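Local coordinates for protein HAT1-interacting factor 1 (Saccharomyces cerevisiae, PDB 4NQ0) that acts as a histone H3-H4 chaperone of the nuclear HAT-B acetyltransferase complex, also binds H2A-H2B, and takes part in chromatin assembly and telomere silencing, at residues I235-I240 / G264-L269; M242-R247 / H257-A262; K278-E283 / A310-H315. All blocks are in the same frame, centred on the assembly; numbering follows the deposited sequence.

In the fold
Interactions 1 and 2 join the same two helices, 229-248 and 252-266, the antiparallel pair of the predicted TPR 2; their centres lie about 11 Å apart, interaction 2 being nearer the turn that connects the helices. They meet where Tyr-239 CD1 approaches His-258 CD2 to 3.4 Å. Interaction 3, between helices 273-290 and 298-316, follows later in the chain, its centre about 14 Å from that of interaction 1 and about 17 Å from that of interaction 2. A salt bridge from Lys-278 NZ to Asp-237 OD1, 2.8 Å, ties it to interaction 1. Residues 257-262, 264-269 and both segments of interaction 3 fall within the H2A-H2B interaction region.

Interaction 1: residues I235-I240 / G264-L269; sequences IGDVYI and GYYKTL
At the end of the helical hairpin remote from its connecting turn, in and just beyond the predicted TPR 2, Tyr-265 and Tyr-266 of helix 252-266 reach across to residues 235-240 of helix 229-248. Gly-236 marks the closest backbone approach, its CA 5.3 Å from that of Tyr-265, and the two tyrosines lean to different sides of it. Ile-235 sets its CG2 methyl squarely over the centre of one face of the Tyr-265 ring, a CH-pi contact 3.5 Å from the centroid and only 9° off the ring normal. With CG1 turned beside the backbone N (chi1 -73°), Ile-235 has CG2 anti to that nitrogen, pointing at the ring. Tyr-239 touches the same ring through CE2, 3.5 Å from Tyr-265 CE2, and the two rings meet obliquely. Both hydroxyls of this tyrosine pair hydrogen-bond to Asp-180 OD2, so a single carboxylate oxygen gathers their polar ends.

Tyr-266 passes close to the Gly-236 backbone, with its CE1 3.9 Å from Gly-236 CA. Its hydroxyl donates to Asp-237 OD1 over 2.7 Å, meeting the oxygen on the anti side, while ring and carboxylate planes stand 63° apart. Ile-240 CG1 lies at the ring edge, 3.5 Å from Tyr-266 OH. A type I turn spans Tyr-266 to Leu-269, and Tyr-265 O accepts bonds from both Thr-268 N and Thr-268 OG1.

Asp-237 OD1 has a second partner, so that Tyr-266 OH and the Lys-278 ammonium share the oxygen; helix 273-290 packs on Tyr-266 through Lys-278 and Val-279. Leu-214 and Leu-217 of helix 202-218 pack against Ile-235, placing the contact between the preceding and following helices.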
# COMPACT_ATOMS: atom_id res chain seq x y z
N ILE A 235 6.62 1.47 -4.19
CA ILE A 235 5.93 2.50 -3.43
C ILE A 235 4.42 2.35 -3.60
O ILE A 235 3.68 2.39 -2.62
CB ILE A 235 6.42 3.92 -3.79
CG1 ILE A 235 7.81 4.16 -3.21
CG2 ILE A 235 5.46 4.99 -3.25
CD1 ILE A 235 8.51 5.38 -3.74
N GLY A 236 3.97 2.15 -4.84
CA GLY A 236 2.56 1.89 -5.11
C GLY A 236 2.04 0.71 -4.31
O GLY A 236 0.98 0.80 -3.67
N ASP A 237 2.80 -0.39 -4.33
CA ASP A 237 2.49 -1.60 -3.57
C ASP A 237 2.37 -1.30 -2.08
O ASP A 237 1.49 -1.83 -1.40
CB ASP A 237 3.57 -2.69 -3.78
CG ASP A 237 3.47 -3.37 -5.13
OD1 ASP A 237 2.43 -3.26 -5.82
OD2 ASP A 237 4.45 -4.05 -5.51
N VAL A 238 3.26 -0.44 -1.57
CA VAL A 238 3.20 -0.08 -0.15
C VAL A 238 1.93 0.69 0.16
O VAL A 238 1.30 0.46 1.21
CB VAL A 238 4.43 0.73 0.28
CG1 VAL A 238 4.22 1.32 1.70
CG2 VAL A 238 5.68 -0.15 0.21
N TYR A 239 1.53 1.59 -0.74
CA TYR A 239 0.32 2.38 -0.53
C TYR A 239 -0.92 1.50 -0.53
O TYR A 239 -1.83 1.71 0.27
CB TYR A 239 0.20 3.53 -1.55
CG TYR A 239 0.98 4.78 -1.18
CD1 TYR A 239 0.83 5.38 0.06
CD2 TYR A 239 1.87 5.36 -2.08
CE1 TYR A 239 1.53 6.53 0.41
CE2 TYR A 239 2.58 6.50 -1.74
CZ TYR A 239 2.42 7.07 -0.50
OH TYR A 239 3.13 8.18 -0.20
N ILE A 240 -0.96 0.50 -1.42
CA ILE A 240 -2.06 -0.48 -1.41
C ILE A 240 -2.12 -1.20 -0.06
O ILE A 240 -3.20 -1.34 0.52
CB ILE A 240 -1.94 -1.54 -2.55
CG1 ILE A 240 -2.08 -0.90 -3.94
CG2 ILE A 240 -3.00 -2.63 -2.37
CD1 ILE A 240 -3.44 -0.23 -4.23
N GLY A 264 -1.87 6.61 -8.56
CA GLY A 264 -0.98 7.62 -9.16
C GLY A 264 0.42 7.10 -9.45
O GLY A 264 1.02 7.45 -10.47
N TYR A 265 0.97 6.28 -8.55
CA TYR A 265 2.31 5.73 -8.75
C TYR A 265 2.34 4.72 -9.89
O TYR A 265 3.26 4.74 -10.71
CB TYR A 265 2.86 5.12 -7.45
CG TYR A 265 3.58 6.14 -6.59
CD1 TYR A 265 4.93 6.40 -6.79
CD2 TYR A 265 2.91 6.85 -5.61
CE1 TYR A 265 5.59 7.34 -6.03
CE2 TYR A 265 3.57 7.79 -4.84
CZ TYR A 265 4.91 8.03 -5.07
OH TYR A 265 5.58 8.95 -4.31
N TYR A 266 1.34 3.85 -9.95
CA TYR A 266 1.28 2.87 -11.03
C TYR A 266 1.17 3.55 -12.39
O TYR A 266 1.66 3.05 -13.39
CB TYR A 266 0.10 1.92 -10.82
CG TYR A 266 0.19 1.04 -9.59
CD1 TYR A 266 1.39 0.46 -9.20
CD2 TYR A 266 -0.95 0.73 -8.86
CE1 TYR A 266 1.46 -0.36 -8.07
CE2 TYR A 266 -0.88 -0.09 -7.75
CZ TYR A 266 0.33 -0.64 -7.36
OH TYR A 266 0.41 -1.48 -6.28
N LYS A 267 0.53 4.71 -12.43
CA LYS A 267 0.37 5.47 -13.67
C LYS A 267 1.64 6.17 -14.17
O LYS A 267 1.66 6.65 -15.30
CB LYS A 267 -0.76 6.48 -13.53
CG LYS A 267 -2.13 5.83 -13.68
CD LYS A 267 -3.22 6.82 -13.30
CE LYS A 267 -4.54 6.52 -13.99
NZ LYS A 267 -5.64 7.37 -13.42
N THR A 268 2.69 6.21 -13.36
CA THR A 268 3.99 6.70 -13.84
C THR A 268 4.79 5.58 -14.50
O THR A 268 5.87 5.81 -15.04
CB THR A 268 4.85 7.26 -12.69
OG1 THR A 268 5.26 6.18 -11.84
CG2 THR A 268 4.07 8.32 -11.88
N LEU A 269 4.27 4.35 -14.41
CA LEU A 269 5.00 3.17 -14.86
C LEU A 269 4.82 2.99 -16.36
O LEU A 269 3.75 3.25 -16.90
CB LEU A 269 4.49 1.92 -14.14
CG LEU A 269 5.21 1.38 -12.90
CD1 LEU A 269 6.14 2.39 -12.22
CD2 LEU A 269 4.17 0.84 -11.91

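Interaction 2: residues M242-R247 / H257-A262; sequences MGDIER and HHYLKA
A buried histidine-carboxylate hydrogen bond links the two helices: His-258 ND1 donates to Glu-246 OE1 at 2.6 Å, almost straight at 172°. The glutamate oxygen lies in the imidazole plane and is approached on its syn side, with carboxylate and ring nearly coplanar, 21° apart. A chain extended beyond CG carries the carboxylate of Glu-246 across to the ring edge. The other ring nitrogen, NE2, bonds to Glu-182, and Glu-246 OE2 is paired with Arg-254. Gripped by acids at both nitrogens, the imidazole is fixed in rotation and would probably be stabilised in its protonated form. Met-242 places SD over the centre of one ring face, 4.2 Å from the centroid, and His-257 CD2 lies over the opposite face, toward its rim.

Next to it, Tyr-259 runs past Gly-243, whose CA lies 3.7 Å from Tyr-259 CE1. Beyond the glycine the tyrosine hydroxyl donates to Asp-244 OD2, 2.7 Å away, using the anti lone pair of that oxygen. Arg-247 lays a guanidinium face against the same hydroxyl, with NE 3.4 Å from Tyr-259 OH, a contact without a hydrogen bond. Leu-285 and Val-286 of helix 273-290 pack on Tyr-259, while Leu-210 and Leu-214 of helix 202-218 touch Met-242.

With axes 8.7 Å apart and directions 166° apart, the segments form a close pair, and at Gly-243 the backbones come near, its CA 5.3 Å from His-258 CA. Close antiparallel packing of two consecutive helices is characteristic of helices A and B of a TPR, here the predicted TPR 2.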
# COMPACT_ATOMS: atom_id res chain seq x y z
N MET A 242 -0.91 -0.17 2.87
CA MET A 242 -1.38 0.83 3.83
C MET A 242 -2.90 0.97 3.75
O MET A 242 -3.57 0.95 4.77
CB MET A 242 -0.73 2.18 3.56
CG MET A 242 0.70 2.27 4.01
SD MET A 242 1.29 3.92 3.67
CE MET A 242 2.84 3.90 4.55
N GLY A 243 -3.42 1.05 2.53
CA GLY A 243 -4.86 1.15 2.34
C GLY A 243 -5.61 -0.05 2.89
O GLY A 243 -6.60 0.11 3.61
N ASP A 244 -5.13 -1.25 2.57
CA ASP A 244 -5.76 -2.48 3.05
C ASP A 244 -5.84 -2.47 4.57
O ASP A 244 -6.89 -2.75 5.13
CB ASP A 244 -4.99 -3.71 2.60
CG ASP A 244 -5.06 -3.96 1.09
OD1 ASP A 244 -4.23 -4.77 0.62
OD2 ASP A 244 -5.93 -3.38 0.39
N ILE A 245 -4.74 -2.15 5.22
CA ILE A 245 -4.71 -2.11 6.70
C ILE A 245 -5.68 -1.07 7.25
O ILE A 245 -6.46 -1.35 8.17
CB ILE A 245 -3.30 -1.81 7.22
CG1 ILE A 245 -2.34 -2.96 6.91
CG2 ILE A 245 -3.32 -1.56 8.74
CD1 ILE A 245 -0.88 -2.62 7.13
N GLU A 246 -5.65 0.13 6.68
CA GLU A 246 -6.54 1.20 7.13
C GLU A 246 -8.00 0.82 6.91
O GLU A 246 -8.83 1.08 7.77
CB GLU A 246 -6.19 2.51 6.42
CG GLU A 246 -4.85 3.07 6.84
CD GLU A 246 -4.34 4.18 5.95
OE1 GLU A 246 -4.56 4.12 4.71
OE2 GLU A 246 -3.70 5.10 6.48
N ARG A 247 -8.30 0.19 5.78
CA ARG A 247 -9.65 -0.34 5.52
C ARG A 247 -10.05 -1.35 6.61
O ARG A 247 -11.14 -1.26 7.19
CB ARG A 247 -9.70 -1.00 4.14
CG ARG A 247 -11.11 -1.41 3.70
CD ARG A 247 -11.13 -2.02 2.31
NE ARG A 247 -10.24 -3.18 2.18
CZ ARG A 247 -10.22 -4.01 1.13
NH1 ARG A 247 -9.36 -5.02 1.12
NH2 ARG A 247 -11.05 -3.84 0.11
N HIS A 257 -7.60 7.44 0.29
CA HIS A 257 -6.53 8.35 -0.05
C HIS A 257 -5.25 7.60 -0.45
O HIS A 257 -4.57 7.98 -1.42
CB HIS A 257 -6.25 9.31 1.10
CG HIS A 257 -4.94 10.02 0.99
ND1 HIS A 257 -4.73 11.06 0.10
CD2 HIS A 257 -3.77 9.84 1.64
CE1 HIS A 257 -3.49 11.49 0.22
NE2 HIS A 257 -2.88 10.76 1.15
N HIS A 258 -4.93 6.53 0.26
CA HIS A 258 -3.74 5.73 -0.06
C HIS A 258 -3.89 4.90 -1.33
O HIS A 258 -2.95 4.80 -2.12
CB HIS A 258 -3.30 4.90 1.13
CG HIS A 258 -2.59 5.72 2.16
ND1 HIS A 258 -2.90 5.66 3.51
CD2 HIS A 258 -1.63 6.66 2.04
CE1 HIS A 258 -2.13 6.51 4.17
NE2 HIS A 258 -1.36 7.13 3.30
N TYR A 259 -5.06 4.31 -1.53
CA TYR A 259 -5.35 3.62 -2.81
C TYR A 259 -5.20 4.56 -4.02
O TYR A 259 -4.66 4.18 -5.07
CB TYR A 259 -6.76 3.04 -2.80
CG TYR A 259 -7.00 1.87 -1.87
CD1 TYR A 259 -6.02 0.90 -1.62
CD2 TYR A 259 -8.24 1.71 -1.26
CE1 TYR A 259 -6.27 -0.18 -0.77
CE2 TYR A 259 -8.50 0.63 -0.42
CZ TYR A 259 -7.51 -0.31 -0.18
OH TYR A 259 -7.77 -1.37 0.65
N LEU A 260 -5.67 5.79 -3.87
CA LEU A 260 -5.49 6.81 -4.90
C LEU A 260 -4.03 7.20 -5.11
O LEU A 260 -3.65 7.53 -6.23
CB LEU A 260 -6.29 8.07 -4.57
CG LEU A 260 -7.81 7.96 -4.70
CD1 LEU A 260 -8.44 9.17 -4.05
CD2 LEU A 260 -8.26 7.82 -6.14
N LYS A 261 -3.25 7.23 -4.04
CA LYS A 261 -1.81 7.48 -4.15
C LYS A 261 -1.13 6.33 -4.89
O LYS A 261 -0.27 6.56 -5.73
CB LYS A 261 -1.15 7.66 -2.77
CG LYS A 261 -1.52 8.95 -2.06
CD LYS A 261 -0.50 10.07 -2.24
CE LYS A 261 0.80 9.76 -1.52
NZ LYS A 261 1.31 10.85 -0.65
N ALA A 262 -1.53 5.10 -4.58
CA ALA A 262 -0.96 3.93 -5.23
C ALA A 262 -1.25 4.00 -6.72
O ALA A 262 -0.37 3.82 -7.55
CB ALA A 262 -1.53 2.63 -4.64

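Interaction 3: residues K278-E283 / A310-H315; sequences KVIQAE and ALLEKH
Ile-280 spreads its branches over three residues of helix 298-316 and is the centre of an apolar contact with no hydrogen bond between the segments. Its CG1 sits beside the backbone N, and the chain then bends again (chi2 -62°), bringing CD1 to 3.6 Å from Leu-311 CG. The other branch, CG2, is anti to the nitrogen; Leu-312, with both torsions off the staggered values, offers CD2 to that methyl, at 3.5 Å from Ile-280 CG2. CG1 of Ile-280 itself lies over one face of the His-315 imidazole, displaced toward its rim and 4.2 Å from His-315 CG.

Leu-311 extends from its helix with CG anti to the backbone N, and its CD2 methyl touches both Ile-280 CD1 and Glu-283 CG.

The helices concerned are 273-290 and 298-316, the latter within the predicted TPR 3. Their short segments run 145° apart in direction, with axes 10.6 Å from each other, a wider separation than in interaction 2, bridged by branched aliphatic side chains.

Glu-283 curls at chi2 (-84°) and crosses Leu-311 at about a right angle, presenting its aliphatic part: CG is 3.5 Å from Leu-311 CD2. The bend at chi2 places CD; beyond it, OE1 forms a salt bridge with Arg-304 and OE2 a hydrogen bond with His-307, both of helix 298-316. Gln-326 of helix 323-344 touches both Ile-280 and Leu-312, whereas Leu-263 of helix 252-266 packs on Glu-283 and Ala-282.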
# COMPACT_ATOMS: atom_id res chain seq x y z
N LYS A 278 -2.49 -3.84 -11.90
CA LYS A 278 -2.39 -3.10 -10.65
C LYS A 278 -3.24 -1.83 -10.69
O LYS A 278 -3.89 -1.48 -9.70
CB LYS A 278 -0.92 -2.81 -10.32
CG LYS A 278 -0.15 -4.08 -9.90
CD LYS A 278 1.27 -3.79 -9.47
CE LYS A 278 1.93 -5.01 -8.83
NZ LYS A 278 1.43 -5.27 -7.45
N VAL A 279 -3.26 -1.17 -11.83
CA VAL A 279 -4.11 -0.00 -12.02
C VAL A 279 -5.56 -0.40 -11.76
O VAL A 279 -6.25 0.24 -10.96
CB VAL A 279 -3.94 0.60 -13.43
CG1 VAL A 279 -5.02 1.65 -13.71
CG2 VAL A 279 -2.55 1.21 -13.56
N ILE A 280 -6.01 -1.46 -12.41
CA ILE A 280 -7.39 -1.93 -12.29
C ILE A 280 -7.71 -2.32 -10.86
O ILE A 280 -8.76 -1.97 -10.33
CB ILE A 280 -7.67 -3.16 -13.21
CG1 ILE A 280 -7.54 -2.80 -14.70
CG2 ILE A 280 -9.06 -3.73 -12.94
CD1 ILE A 280 -8.50 -1.76 -15.16
N GLN A 281 -6.80 -3.05 -10.23
CA GLN A 281 -6.95 -3.42 -8.83
C GLN A 281 -7.13 -2.20 -7.91
O GLN A 281 -8.01 -2.18 -7.05
CB GLN A 281 -5.75 -4.25 -8.37
CG GLN A 281 -5.77 -4.56 -6.88
CD GLN A 281 -4.60 -5.39 -6.43
OE1 GLN A 281 -3.46 -5.17 -6.84
NE2 GLN A 281 -4.88 -6.35 -5.55
N ALA A 282 -6.29 -1.19 -8.09
CA ALA A 282 -6.34 0.04 -7.28
C ALA A 282 -7.66 0.83 -7.49
O ALA A 282 -8.25 1.33 -6.53
CB ALA A 282 -5.15 0.92 -7.59
N GLU A 283 -8.10 0.92 -8.74
CA GLU A 283 -9.40 1.54 -9.04
C GLU A 283 -10.52 0.84 -8.31
O GLU A 283 -11.40 1.49 -7.76
CB GLU A 283 -9.70 1.52 -10.53
CG GLU A 283 -8.76 2.36 -11.38
CD GLU A 283 -9.12 3.83 -11.46
OE1 GLU A 283 -9.96 4.30 -10.65
OE2 GLU A 283 -8.54 4.52 -12.35
N ALA A 310 -16.56 1.79 -16.28
CA ALA A 310 -16.15 1.98 -17.67
C ALA A 310 -14.78 1.39 -17.92
O ALA A 310 -14.56 0.73 -18.92
CB ALA A 310 -16.16 3.46 -18.05
N LEU A 311 -13.87 1.64 -16.99
CA LEU A 311 -12.52 1.13 -17.10
C LEU A 311 -12.48 -0.40 -17.12
O LEU A 311 -11.78 -0.98 -17.94
CB LEU A 311 -11.68 1.66 -15.94
CG LEU A 311 -10.21 1.26 -16.03
CD1 LEU A 311 -9.59 1.82 -17.32
CD2 LEU A 311 -9.47 1.75 -14.80
N LEU A 312 -13.21 -1.03 -16.20
CA LEU A 312 -13.25 -2.48 -16.09
C LEU A 312 -13.97 -3.11 -17.27
O LEU A 312 -13.57 -4.18 -17.75
CB LEU A 312 -13.90 -2.94 -14.78
CG LEU A 312 -12.93 -3.18 -13.62
CD1 LEU A 312 -13.60 -2.87 -12.29
CD2 LEU A 312 -12.41 -4.61 -13.64
N GLU A 313 -15.04 -2.46 -17.73
CA GLU A 313 -15.75 -2.92 -18.92
C GLU A 313 -14.78 -2.94 -20.10
O GLU A 313 -14.72 -3.93 -20.81
CB GLU A 313 -16.96 -2.04 -19.23
CG GLU A 313 -18.17 -2.35 -18.35
CD GLU A 313 -19.34 -1.39 -18.56
OE1 GLU A 313 -19.13 -0.30 -19.13
OE2 GLU A 313 -20.48 -1.74 -18.17
N LYS A 314 -14.00 -1.88 -20.27
CA LYS A 314 -13.04 -1.80 -21.37
C LYS A 314 -11.97 -2.88 -21.27
O LYS A 314 -11.58 -3.47 -22.27
CB LYS A 314 -12.36 -0.42 -21.39
CG LYS A 314 -11.64 -0.09 -22.69
CD LYS A 314 -10.52 0.92 -22.47
N HIS A 315 -11.50 -3.13 -20.05
CA HIS A 315 -10.52 -4.17 -19.79
C HIS A 315 -11.06 -5.57 -20.17
O HIS A 315 -10.32 -6.41 -20.70
CB HIS A 315 -10.11 -4.13 -18.31
CG HIS A 315 -9.00 -5.08 -17.97
ND1 HIS A 315 -7.78 -5.04 -18.59
CD2 HIS A 315 -8.94 -6.08 -17.06
CE1 HIS A 315 -7.00 -5.99 -18.09
NE2 HIS A 315 -7.68 -6.63 -17.16